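Local coordinates for protein allantoin racemase (Pseudomonas fluorescens, PDB 5LG5) that racemises allantoin, interconverting its enantiomers, and probably also acts on related 5-substituted hydantoins as a member of the HyuE racemase family, at residues Pro91-Thr96 and Thr207-Leu212. Residues are numbered along the deposited sequence; the frame is centred on the assembly and turned at random.
Sequences PVVDIT and TIAESL
V93 and A209 mark the nearest backbone approach, their CA atoms 6.5 Å apart, where strand 92-94 runs nearly antiparallel to helix 207-212, with axes 8.6 Å apart at closest and 161° between their directions. The contact is wholly apolar. V93 carries its centre: CG1 reaches A209 CB at 3.8 Å and lies farther, 4.3 Å, from I208 CG2, so one methyl spans two consecutive helix residues. Its chi1 of 11° is far from a staggered value, which suggests strain. One helical turn along from I208, L212 meets P91. CG of L212 stands anti to the carbonyl carbon, and the branch ends with CD1 3.6 Å from P91 CB, while the proline's CB and CG both approach L212 CB; P91 and L212 lie alongside one another, running in opposite senses. P91 and V93, two residues apart, both direct CB toward the helix. Strand 92-94 is an outer strand of a four-stranded parallel sheet of order 2-1-3-4, the alpha/beta architecture of the Asp/Glu/hydantoin racemases, and helix 201-214, from late in the chain, returns to pack on it. A70 of the neighbouring strand also touches P91 and A209, while F105 of the second subunit packs on V93 and I208. At the strand's C-terminal end, D94 is the N-cap of helix 95-103: its OD1 accepts T96 N at 2.9 Å through the anti lone pair, with an N-H...O angle of 161°, and is also met by T96 OG1 on its syn side, out of the carboxylate plane. On the helix, S211 OG and S211 N approach T207 O from opposite faces of its carbonyl plane.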
loop_
_atom_site.group_PDB
_atom_site.type_symbol
_atom_site.label_atom_id
_atom_site.label_comp_id
_atom_site.label_asym_id
_atom_site.label_seq_id
_atom_site.Cartn_x
_atom_site.Cartn_y
_atom_site.Cartn_z
ATOM N N PRO E 91 14.313 24.207 -12.121
ATOM C CA PRO E 91 13.554 22.957 -12.183
ATOM C C PRO E 91 14.244 21.882 -13.007
ATOM O O PRO E 91 14.913 22.149 -14.019
ATOM C CB PRO E 91 12.200 23.376 -12.807
ATOM C CG PRO E 91 12.441 24.711 -13.419
ATOM C CD PRO E 91 13.528 25.360 -12.596
ATOM N N VAL E 92 14.116 20.655 -12.519
ATOM C CA VAL E 92 14.635 19.490 -13.203
ATOM C C VAL E 92 13.453 18.560 -13.479
ATOM O O VAL E 92 12.650 18.293 -12.599
ATOM C CB VAL E 92 15.679 18.759 -12.338
ATOM C CG1 VAL E 92 16.241 17.548 -13.087
ATOM C CG2 VAL E 92 16.801 19.724 -11.919
ATOM N N VAL E 93 13.298 18.118 -14.715
ATOM C CA VAL E 93 12.243 17.160 -14.990
ATOM C C VAL E 93 12.748 15.971 -15.783
ATOM O O VAL E 93 13.450 16.112 -16.786
ATOM C CB VAL E 93 10.902 17.803 -15.523
ATOM C CG1 VAL E 93 11.064 19.264 -15.899
ATOM C CG2 VAL E 93 10.284 16.970 -16.639
ATOM N N ASP E 94 12.458 14.792 -15.259
ATOM C CA ASP E 94 12.863 13.577 -15.920
ATOM C C ASP E 94 11.724 13.141 -16.817
ATOM O O ASP E 94 10.556 13.203 -16.414
ATOM C CB ASP E 94 13.197 12.499 -14.902
ATOM C CG ASP E 94 13.885 11.341 -15.534
ATOM O OD1 ASP E 94 13.204 10.553 -16.239
ATOM O OD2 ASP E 94 15.122 11.258 -15.383
ATOM N N ILE E 95 12.052 12.686 -18.020
ATOM C CA ILE E 95 11.007 12.350 -18.993
ATOM C C ILE E 95 10.119 11.207 -18.518
ATOM O O ILE E 95 8.984 11.068 -18.963
ATOM C CB ILE E 95 11.575 12.047 -20.394
ATOM C CG1 ILE E 95 12.374 10.738 -20.396
ATOM C CG2 ILE E 95 12.420 13.227 -20.891
ATOM C CD1 ILE E 95 12.874 10.315 -21.806
ATOM N N THR E 96 10.650 10.405 -17.600
ATOM C CA THR E 96 9.913 9.302 -17.003
ATOM C C THR E 96 8.682 9.809 -16.280
ATOM O O THR E 96 7.552 9.406 -16.559
ATOM C CB THR E 96 10.783 8.578 -15.957
ATOM O OG1 THR E 96 12.048 8.216 -16.536
ATOM C CG2 THR E 96 10.069 7.345 -15.418
ATOM N N THR E 207 7.156 20.768 -22.070
ATOM C CA THR E 207 6.030 21.607 -21.663
ATOM C C THR E 207 6.016 21.775 -20.151
ATOM O O THR E 207 5.696 22.846 -19.636
ATOM C CB THR E 207 4.667 21.061 -22.137
ATOM O OG1 THR E 207 4.351 19.864 -21.414
ATOM C CG2 THR E 207 4.680 20.785 -23.649
ATOM N N ILE E 208 6.371 20.713 -19.439
ATOM C CA ILE E 208 6.378 20.795 -17.986
ATOM C C ILE E 208 7.466 21.767 -17.517
ATOM O O ILE E 208 7.196 22.670 -16.719
ATOM C CB ILE E 208 6.533 19.401 -17.343
ATOM C CG1 ILE E 208 5.274 18.568 -17.607
ATOM C CG2 ILE E 208 6.770 19.521 -15.838
ATOM C CD1 ILE E 208 5.398 17.101 -17.205
ATOM N N ALA E 209 8.677 21.629 -18.051
ATOM C CA ALA E 209 9.765 22.542 -17.690
ATOM C C ALA E 209 9.419 23.999 -17.993
ATOM O O ALA E 209 9.652 24.890 -17.160
ATOM C CB ALA E 209 11.077 22.133 -18.397
ATOM N N GLU E 210 8.873 24.247 -19.187
ATOM C CA GLU E 210 8.448 25.604 -19.562
ATOM C C GLU E 210 7.425 26.108 -18.575
ATOM O O GLU E 210 7.457 27.277 -18.159
ATOM C CB GLU E 210 7.824 25.617 -20.959
ATOM C CG GLU E 210 8.806 25.582 -22.110
ATOM C CD GLU E 210 8.090 25.617 -23.442
ATOM O OE1 GLU E 210 6.877 25.322 -23.444
ATOM O OE2 GLU E 210 8.724 25.922 -24.475
ATOM N N SER E 211 6.493 25.222 -18.223
ATOM C CA SER E 211 5.429 25.581 -17.308
ATOM C C SER E 211 5.977 26.015 -15.951
ATOM O O SER E 211 5.573 27.045 -15.403
ATOM C CB SER E 211 4.477 24.403 -17.146
ATOM O OG SER E 211 3.886 24.100 -18.395
ATOM N N LEU E 212 6.911 25.228 -15.424
ATOM C CA LEU E 212 7.512 25.503 -14.122
ATOM C C LEU E 212 8.228 26.853 -14.144
ATOM O O LEU E 212 8.103 27.646 -13.206
ATOM C CB LEU E 212 8.465 24.365 -13.713
ATOM C CG LEU E 212 7.799 23.005 -13.435
ATOM C CD1 LEU E 212 8.870 21.930 -13.142
ATOM C CD2 LEU E 212 6.798 23.120 -12.260
#